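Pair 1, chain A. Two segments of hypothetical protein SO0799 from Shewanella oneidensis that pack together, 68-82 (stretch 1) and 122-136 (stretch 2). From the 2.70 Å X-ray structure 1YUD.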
# COMPACT_ATOMS: atom_id res chain seq x y z
N THR A 68 -16.90 1.67 6.91
CA THR A 68 -17.33 3.03 7.20
C THR A 68 -16.34 3.99 6.58
O THR A 68 -16.63 5.16 6.39
CB THR A 68 -17.38 3.26 8.72
OG1 THR A 68 -18.53 2.58 9.26
CG2 THR A 68 -17.45 4.73 9.05
N ALA A 69 -15.16 3.49 6.27
CA ALA A 69 -14.13 4.33 5.70
C ALA A 69 -13.58 3.74 4.41
O ALA A 69 -13.81 2.57 4.09
CB ALA A 69 -13.00 4.52 6.71
N ASP A 70 -12.87 4.55 3.65
CA ASP A 70 -12.29 4.09 2.41
C ASP A 70 -11.18 3.09 2.72
O ASP A 70 -10.69 3.01 3.85
CB ASP A 70 -11.70 5.26 1.62
CG ASP A 70 -12.76 6.14 1.00
OD1 ASP A 70 -12.40 7.19 0.44
OD2 ASP A 70 -13.96 5.77 1.08
N GLU A 71 -10.77 2.33 1.72
CA GLU A 71 -9.72 1.37 1.93
C GLU A 71 -8.85 1.31 0.70
O GLU A 71 -9.32 1.09 -0.40
CB GLU A 71 -10.32 -0.00 2.23
CG GLU A 71 -9.34 -0.98 2.83
CD GLU A 71 -9.99 -2.32 3.16
OE1 GLU A 71 -10.13 -3.17 2.25
OE2 GLU A 71 -10.38 -2.50 4.33
N MSE A 72 -7.56 1.54 0.87
CA MSE A 72 -6.71 1.46 -0.27
C MSE A 72 -6.21 0.03 -0.37
O MSE A 72 -6.08 -0.68 0.63
CB MSE A 72 -5.56 2.47 -0.14
CG MSE A 72 -5.94 3.88 -0.62
SE MSE A 72 -6.25 3.99 -2.55
CE MSE A 72 -4.44 3.59 -3.13
N TRP A 73 -5.97 -0.43 -1.59
CA TRP A 73 -5.50 -1.77 -1.80
C TRP A 73 -4.19 -1.74 -2.55
O TRP A 73 -4.12 -1.19 -3.65
CB TRP A 73 -6.53 -2.59 -2.57
CG TRP A 73 -7.68 -3.07 -1.72
CD1 TRP A 73 -8.52 -2.30 -0.96
CD2 TRP A 73 -8.13 -4.43 -1.56
NE1 TRP A 73 -9.47 -3.09 -0.34
CE2 TRP A 73 -9.25 -4.40 -0.69
CE3 TRP A 73 -7.70 -5.66 -2.06
CZ2 TRP A 73 -9.95 -5.56 -0.32
CZ3 TRP A 73 -8.39 -6.81 -1.70
CH2 TRP A 73 -9.50 -6.75 -0.83
N TYR A 74 -3.16 -2.34 -1.97
CA TYR A 74 -1.87 -2.38 -2.63
C TYR A 74 -1.64 -3.83 -3.04
O TYR A 74 -2.28 -4.74 -2.50
CB TYR A 74 -0.79 -1.89 -1.66
CG TYR A 74 -1.04 -0.46 -1.23
CD1 TYR A 74 -0.55 0.61 -1.98
CD2 TYR A 74 -1.85 -0.18 -0.14
CE1 TYR A 74 -0.87 1.91 -1.65
CE2 TYR A 74 -2.19 1.12 0.19
CZ TYR A 74 -1.70 2.16 -0.58
OH TYR A 74 -2.10 3.46 -0.33
N PHE A 75 -0.76 -4.07 -3.99
CA PHE A 75 -0.50 -5.42 -4.43
C PHE A 75 0.95 -5.80 -4.19
O PHE A 75 1.87 -5.19 -4.76
CB PHE A 75 -0.82 -5.57 -5.92
CG PHE A 75 -0.73 -6.97 -6.42
CD1 PHE A 75 -1.79 -7.85 -6.25
CD2 PHE A 75 0.43 -7.42 -7.04
CE1 PHE A 75 -1.71 -9.19 -6.69
CE2 PHE A 75 0.54 -8.75 -7.48
CZ PHE A 75 -0.54 -9.63 -7.31
N HIS A 76 1.16 -6.82 -3.36
CA HIS A 76 2.52 -7.26 -3.06
C HIS A 76 3.00 -8.37 -3.99
O HIS A 76 4.05 -8.25 -4.63
CB HIS A 76 2.61 -7.74 -1.63
CG HIS A 76 2.28 -6.68 -0.63
ND1 HIS A 76 3.00 -5.51 -0.52
CD2 HIS A 76 1.34 -6.64 0.35
CE1 HIS A 76 2.52 -4.79 0.48
NE2 HIS A 76 1.51 -5.45 1.02
N ALA A 77 2.22 -9.45 -4.06
CA ALA A 77 2.59 -10.57 -4.91
C ALA A 77 1.51 -11.64 -4.97
O ALA A 77 0.52 -11.58 -4.24
CB ALA A 77 3.90 -11.19 -4.41
N GLY A 78 1.70 -12.60 -5.87
CA GLY A 78 0.72 -13.66 -5.98
C GLY A 78 -0.20 -13.62 -7.18
O GLY A 78 0.25 -13.47 -8.32
N GLN A 79 -1.51 -13.74 -6.93
CA GLN A 79 -2.51 -13.78 -7.98
C GLN A 79 -3.44 -12.59 -8.07
O GLN A 79 -4.12 -12.26 -7.11
CB GLN A 79 -3.39 -15.05 -7.83
CG GLN A 79 -3.31 -16.02 -8.98
CD GLN A 79 -2.04 -16.80 -8.97
OE1 GLN A 79 -1.58 -17.30 -10.00
NE2 GLN A 79 -1.44 -16.92 -7.79
N SER A 80 -3.50 -11.98 -9.24
CA SER A 80 -4.37 -10.84 -9.46
C SER A 80 -5.74 -11.16 -8.85
O SER A 80 -6.22 -12.28 -8.98
CB SER A 80 -4.54 -10.59 -10.95
OG SER A 80 -5.58 -11.41 -11.45
N LEU A 81 -6.36 -10.18 -8.19
CA LEU A 81 -7.67 -10.39 -7.57
C LEU A 81 -8.77 -9.73 -8.39
O LEU A 81 -8.58 -9.37 -9.55
CB LEU A 81 -7.68 -9.83 -6.15
CG LEU A 81 -6.49 -10.22 -5.27
CD1 LEU A 81 -6.65 -9.58 -3.91
CD2 LEU A 81 -6.42 -11.72 -5.13
N THR A 82 -9.93 -9.56 -7.78
CA THR A 82 -11.03 -8.91 -8.46
C THR A 82 -11.93 -8.40 -7.38
O THR A 82 -12.43 -9.16 -6.55
CB THR A 82 -11.80 -9.90 -9.34
OG1 THR A 82 -10.90 -10.44 -10.31
CG2 THR A 82 -12.94 -9.20 -10.05
N ASN A 122 -7.99 -14.62 -9.22
CA ASN A 122 -8.35 -14.82 -10.62
C ASN A 122 -7.86 -16.19 -11.12
O ASN A 122 -8.42 -16.75 -12.07
CB ASN A 122 -7.78 -13.69 -11.49
CG ASN A 122 -8.71 -12.47 -11.55
OD1 ASN A 122 -8.26 -11.34 -11.66
ND2 ASN A 122 -10.02 -12.71 -11.51
N GLN A 123 -6.82 -16.70 -10.47
CA GLN A 123 -6.23 -18.00 -10.79
C GLN A 123 -5.94 -18.70 -9.46
O GLN A 123 -5.92 -18.04 -8.42
CB GLN A 123 -4.90 -17.83 -11.54
CG GLN A 123 -5.03 -17.37 -12.99
CD GLN A 123 -5.77 -18.36 -13.88
OE1 GLN A 123 -6.98 -18.54 -13.74
NE2 GLN A 123 -5.04 -19.02 -14.78
N ASP A 124 -5.74 -20.01 -9.50
CA ASP A 124 -5.44 -20.75 -8.27
C ASP A 124 -4.01 -20.38 -7.85
O ASP A 124 -3.12 -20.24 -8.70
CB ASP A 124 -5.53 -22.27 -8.47
CG ASP A 124 -6.97 -22.77 -8.64
OD1 ASP A 124 -7.89 -22.21 -8.01
OD2 ASP A 124 -7.17 -23.75 -9.41
N GLY A 125 -3.81 -20.23 -6.55
CA GLY A 125 -2.50 -19.87 -6.05
C GLY A 125 -2.70 -19.04 -4.80
O GLY A 125 -3.66 -19.27 -4.06
N PHE A 126 -1.83 -18.06 -4.56
CA PHE A 126 -1.99 -17.23 -3.37
C PHE A 126 -1.97 -15.74 -3.71
O PHE A 126 -1.60 -15.34 -4.82
CB PHE A 126 -0.86 -17.49 -2.39
CG PHE A 126 0.45 -16.96 -2.84
CD1 PHE A 126 1.16 -17.61 -3.85
CD2 PHE A 126 0.98 -15.80 -2.28
CE1 PHE A 126 2.38 -17.12 -4.29
CE2 PHE A 126 2.19 -15.30 -2.71
CZ PHE A 126 2.90 -15.96 -3.72
N SER A 127 -2.36 -14.92 -2.74
CA SER A 127 -2.35 -13.47 -2.94
C SER A 127 -2.16 -12.67 -1.67
O SER A 127 -3.03 -12.65 -0.79
CB SER A 127 -3.62 -13.03 -3.64
OG SER A 127 -3.59 -13.47 -4.97
N LEU A 128 -1.00 -12.02 -1.59
CA LEU A 128 -0.65 -11.16 -0.47
C LEU A 128 -1.11 -9.78 -0.94
O LEU A 128 -0.86 -9.38 -2.08
CB LEU A 128 0.86 -11.16 -0.23
CG LEU A 128 1.22 -10.28 0.98
CD1 LEU A 128 0.63 -10.92 2.21
CD2 LEU A 128 2.72 -10.12 1.12
N VAL A 129 -1.77 -9.06 -0.04
CA VAL A 129 -2.32 -7.77 -0.38
C VAL A 129 -2.21 -6.77 0.77
O VAL A 129 -2.28 -7.14 1.95
CB VAL A 129 -3.80 -7.95 -0.77
CG1 VAL A 129 -4.69 -6.96 -0.05
CG2 VAL A 129 -3.94 -7.86 -2.26
N GLY A 130 -2.04 -5.50 0.41
CA GLY A 130 -1.95 -4.47 1.43
C GLY A 130 -3.26 -3.72 1.49
O GLY A 130 -3.78 -3.29 0.46
N CYS A 131 -3.81 -3.56 2.69
CA CYS A 131 -5.05 -2.84 2.85
C CYS A 131 -4.92 -1.74 3.90
O CYS A 131 -4.61 -1.99 5.06
CB CYS A 131 -6.19 -3.80 3.22
SG CYS A 131 -6.76 -4.84 1.83
N MSE A 132 -5.18 -0.52 3.44
CA MSE A 132 -5.10 0.68 4.26
C MSE A 132 -6.46 1.38 4.31
O MSE A 132 -6.91 1.91 3.30
CB MSE A 132 -4.03 1.60 3.65
CG MSE A 132 -3.67 2.88 4.42
SE MSE A 132 -4.97 4.32 4.28
CE MSE A 132 -5.42 4.44 6.14
N VAL A 133 -7.11 1.35 5.47
CA VAL A 133 -8.40 2.01 5.67
C VAL A 133 -8.07 3.26 6.47
O VAL A 133 -7.42 3.16 7.50
CB VAL A 133 -9.38 1.14 6.48
CG1 VAL A 133 -8.68 0.52 7.65
CG2 VAL A 133 -10.52 1.98 6.97
N SER A 134 -8.51 4.43 6.00
CA SER A 134 -8.14 5.69 6.64
C SER A 134 -8.50 5.92 8.08
O SER A 134 -7.65 5.77 8.96
CB SER A 134 -8.60 6.88 5.81
OG SER A 134 -7.75 7.97 6.08
N PRO A 135 -9.74 6.34 8.37
CA PRO A 135 -9.91 6.51 9.82
C PRO A 135 -9.83 5.15 10.52
O PRO A 135 -10.76 4.35 10.44
CB PRO A 135 -11.29 7.16 9.92
CG PRO A 135 -11.36 7.97 8.64
CD PRO A 135 -10.83 6.99 7.62
N GLY A 136 -8.69 4.88 11.17
CA GLY A 136 -8.48 3.63 11.87
C GLY A 136 -9.61 2.61 11.87
O GLY A 136 -10.70 2.89 12.36

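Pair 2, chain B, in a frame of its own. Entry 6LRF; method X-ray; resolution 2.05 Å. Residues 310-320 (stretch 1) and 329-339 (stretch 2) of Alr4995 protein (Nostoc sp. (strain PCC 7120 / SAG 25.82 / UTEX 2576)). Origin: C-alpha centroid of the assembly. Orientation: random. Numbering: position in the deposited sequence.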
# COMPACT_ATOMS: atom_id res chain seq x y z
N THR B 310 21.99 10.59 -20.41
CA THR B 310 22.90 9.48 -20.73
C THR B 310 24.38 9.90 -20.70
O THR B 310 25.29 9.06 -20.63
CB THR B 310 22.55 8.89 -22.12
OG1 THR B 310 21.16 8.55 -22.15
CG2 THR B 310 23.38 7.64 -22.43
N GLY B 311 24.64 11.21 -20.73
CA GLY B 311 26.01 11.69 -20.59
C GLY B 311 26.53 12.48 -21.78
O GLY B 311 27.74 12.75 -21.87
N GLY B 312 25.63 12.86 -22.68
CA GLY B 312 26.01 13.64 -23.84
C GLY B 312 25.67 15.11 -23.72
O GLY B 312 25.34 15.60 -22.66
N SER B 313 25.78 15.83 -24.83
CA SER B 313 25.31 17.21 -24.91
C SER B 313 24.74 17.43 -26.29
O SER B 313 24.89 16.57 -27.16
CB SER B 313 26.43 18.22 -24.62
OG SER B 313 27.40 18.21 -25.64
N PHE B 314 24.10 18.57 -26.50
CA PHE B 314 23.45 18.79 -27.79
C PHE B 314 23.48 20.25 -28.19
O PHE B 314 23.67 21.13 -27.37
CB PHE B 314 22.00 18.30 -27.76
CG PHE B 314 21.11 19.09 -26.84
CD1 PHE B 314 20.52 20.27 -27.25
CD2 PHE B 314 20.87 18.64 -25.56
CE1 PHE B 314 19.72 21.00 -26.40
CE2 PHE B 314 20.06 19.36 -24.69
CZ PHE B 314 19.49 20.55 -25.12
N GLN B 315 23.23 20.48 -29.46
CA GLN B 315 23.03 21.82 -29.98
C GLN B 315 21.96 21.71 -31.07
O GLN B 315 22.15 20.98 -32.04
CB GLN B 315 24.34 22.38 -30.54
CG GLN B 315 24.34 23.89 -30.75
CD GLN B 315 25.60 24.37 -31.47
OE1 GLN B 315 26.48 23.58 -31.82
NE2 GLN B 315 25.67 25.68 -31.70
N VAL B 316 20.84 22.41 -30.90
CA VAL B 316 19.84 22.42 -31.97
C VAL B 316 20.32 23.35 -33.09
O VAL B 316 20.45 24.54 -32.89
CB VAL B 316 18.45 22.87 -31.45
CG1 VAL B 316 17.42 22.75 -32.57
CG2 VAL B 316 18.04 22.03 -30.25
N LEU B 317 20.63 22.79 -34.25
CA LEU B 317 21.20 23.59 -35.32
C LEU B 317 20.15 24.39 -36.09
O LEU B 317 20.44 25.46 -36.63
CB LEU B 317 21.97 22.70 -36.28
CG LEU B 317 23.09 21.99 -35.52
CD1 LEU B 317 23.90 21.12 -36.46
CD2 LEU B 317 23.96 23.02 -34.80
N ASN B 318 18.92 23.86 -36.13
CA ASN B 318 17.85 24.55 -36.82
C ASN B 318 16.49 23.93 -36.54
O ASN B 318 16.39 22.78 -36.11
CB ASN B 318 18.09 24.55 -38.34
CG ASN B 318 18.30 23.16 -38.89
OD1 ASN B 318 17.34 22.41 -39.08
ND2 ASN B 318 19.56 22.81 -39.16
N PHE B 319 15.45 24.70 -36.79
CA PHE B 319 14.08 24.25 -36.57
C PHE B 319 13.21 24.80 -37.69
O PHE B 319 13.14 26.01 -37.89
CB PHE B 319 13.58 24.73 -35.21
CG PHE B 319 12.30 24.10 -34.77
CD1 PHE B 319 12.31 22.99 -33.94
CD2 PHE B 319 11.08 24.61 -35.18
CE1 PHE B 319 11.13 22.40 -33.53
CE2 PHE B 319 9.89 24.02 -34.78
CZ PHE B 319 9.92 22.91 -33.95
N ASN B 320 12.57 23.90 -38.43
CA ASN B 320 11.59 24.30 -39.43
C ASN B 320 10.18 24.04 -38.91
O ASN B 320 9.78 22.89 -38.72
CB ASN B 320 11.83 23.56 -40.75
CG ASN B 320 13.14 23.99 -41.42
OD1 ASN B 320 14.00 24.62 -40.80
ND2 ASN B 320 13.29 23.64 -42.70
N SER B 329 6.89 19.35 -38.39
CA SER B 329 8.03 20.22 -38.16
C SER B 329 9.27 19.35 -38.26
O SER B 329 9.18 18.12 -38.21
CB SER B 329 7.94 20.91 -36.80
OG SER B 329 6.95 21.93 -36.82
N ALA B 330 10.43 19.99 -38.43
CA ALA B 330 11.69 19.25 -38.52
C ALA B 330 12.78 19.98 -37.76
O ALA B 330 12.85 21.20 -37.80
CB ALA B 330 12.10 19.05 -39.98
N ALA B 331 13.63 19.23 -37.08
CA ALA B 331 14.76 19.83 -36.40
C ALA B 331 16.06 19.06 -36.69
O ALA B 331 16.05 17.84 -36.87
CB ALA B 331 14.50 19.91 -34.90
N GLU B 332 17.17 19.77 -36.76
CA GLU B 332 18.47 19.13 -36.89
C GLU B 332 19.25 19.43 -35.64
O GLU B 332 19.31 20.57 -35.18
CB GLU B 332 19.20 19.58 -38.16
CG GLU B 332 18.75 18.77 -39.38
CD GLU B 332 19.15 19.38 -40.72
OE1 GLU B 332 20.04 20.26 -40.74
OE2 GLU B 332 18.56 18.98 -41.75
N VAL B 333 19.81 18.38 -35.05
CA VAL B 333 20.42 18.48 -33.73
C VAL B 333 21.82 17.87 -33.78
O VAL B 333 22.00 16.75 -34.26
CB VAL B 333 19.56 17.76 -32.66
CG1 VAL B 333 20.23 17.81 -31.30
CG2 VAL B 333 18.16 18.38 -32.58
N LYS B 334 22.82 18.61 -33.32
CA LYS B 334 24.16 18.03 -33.21
C LYS B 334 24.27 17.38 -31.84
O LYS B 334 24.07 18.04 -30.82
CB LYS B 334 25.24 19.10 -33.41
CG LYS B 334 26.66 18.53 -33.55
CD LYS B 334 27.68 19.64 -33.81
CE LYS B 334 27.83 20.58 -32.61
NZ LYS B 334 28.52 19.90 -31.48
N VAL B 335 24.54 16.09 -31.82
CA VAL B 335 24.69 15.34 -30.57
C VAL B 335 26.17 15.11 -30.31
O VAL B 335 26.89 14.72 -31.22
CB VAL B 335 23.98 13.98 -30.64
CG1 VAL B 335 24.03 13.29 -29.29
CG2 VAL B 335 22.54 14.14 -31.12
N SER B 336 26.62 15.36 -29.08
CA SER B 336 28.00 15.02 -28.71
C SER B 336 28.01 14.04 -27.55
O SER B 336 27.12 14.06 -26.69
CB SER B 336 28.80 16.27 -28.31
OG SER B 336 28.84 17.21 -29.37
N ALA B 337 29.02 13.18 -27.55
CA ALA B 337 29.23 12.20 -26.50
C ALA B 337 30.71 12.15 -26.12
O ALA B 337 31.56 12.45 -26.95
CB ALA B 337 28.76 10.82 -26.96
N PRO B 338 31.02 11.78 -24.87
CA PRO B 338 32.42 11.78 -24.42
C PRO B 338 33.23 10.59 -24.95
O PRO B 338 34.46 10.59 -24.88
CB PRO B 338 32.28 11.72 -22.89
CG PRO B 338 30.95 10.97 -22.69
CD PRO B 338 30.07 11.48 -23.78
N SER B 339 32.54 9.58 -25.47
CA SER B 339 33.19 8.37 -25.98
C SER B 339 32.24 7.66 -26.93
O SER B 339 31.05 7.98 -26.99
CB SER B 339 33.56 7.43 -24.85
OG SER B 339 32.38 6.77 -24.39

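Both pairs are two antiparallel strands interrupted by a beta bulge, and 14 central residues superpose with an RMSD of 0.5 Å. The strand directions diverge by 162° in pair 1 and 153° in pair 2. Before the bulge, the rungs match: Met A72 with Met A132 corresponds to Ser B313 with Ser B336, and Tyr A74 with Gly A130 to Gln B315 with Lys B334. In each of these pairs two backbone hydrogen bonds close a ring, as between Tyr A74 N and Gly A130 O (2.7 Å) and between Lys B334 N and Gln B315 O (2.8 Å).

The bulge inserts one residue, His A76 or Leu B317, whose CA atoms lie 0.3 Å apart after superposition. Each has helix-like backbone angles and directs its CB toward the opposing strand. In pair 2 the carbonyl of Glu B332 receives Leu B317 N at 2.7 Å and, weakly, Asn B318 N at 3.4 Å. In pair 1 the ordinary bond of the bulge runs from Leu A128 N to Ala A77 O (3.1 Å); its counterpart, Glu B332 N to Asn B318 O, measures 3.2 Å.

The rung of Tyr A74 and Gly A130 shows how side chains share space. Without a side chain on Gly A130, His A76 can bring CD2 to 3.6 Å from Gly A130 N; an ideal CB there would sit a tight 3.0 Å from His A76 NE2. Lys B334 occupies the matching position, where its flexible aliphatic chain packs instead: its CB lies 3.9 Å from Leu B317 CD1, and its CE 3.4 Å from Gln B315 OE1.

On the face bearing Trp A73, sulfur meets an aromatic ring: Cys A131 SG lies over the five-membered ring, 3.6 Å from Trp A73 CE2. The small, polarizable thiol suits a close approach to the broad indole. Phe B314 matches Trp A73, but its ring end leads away, and its CB rests 4.0 Å from Val B333 CG1. Val B333 coincides with Val A129, whose CG1 lies 3.8 Å from Trp A73 CE3; a compact branched side chain serves both settings.

Past the bulge, Leu A128 packs its CD2 3.6 Å from His A76 CB, whereas Glu B332 uses OE1 to accept a hydrogen bond from Asn B318 ND2 at 3.0 Å. Next, Gly A78 places its CA over the face of the Phe A126 ring, 4.0 Å from its centroid. Pair 2 moves the aromatic across: Phe B319 replaces the glycine, Ala B330 the phenylalanine, and Ala B330 O lies over the Phe B319 ring.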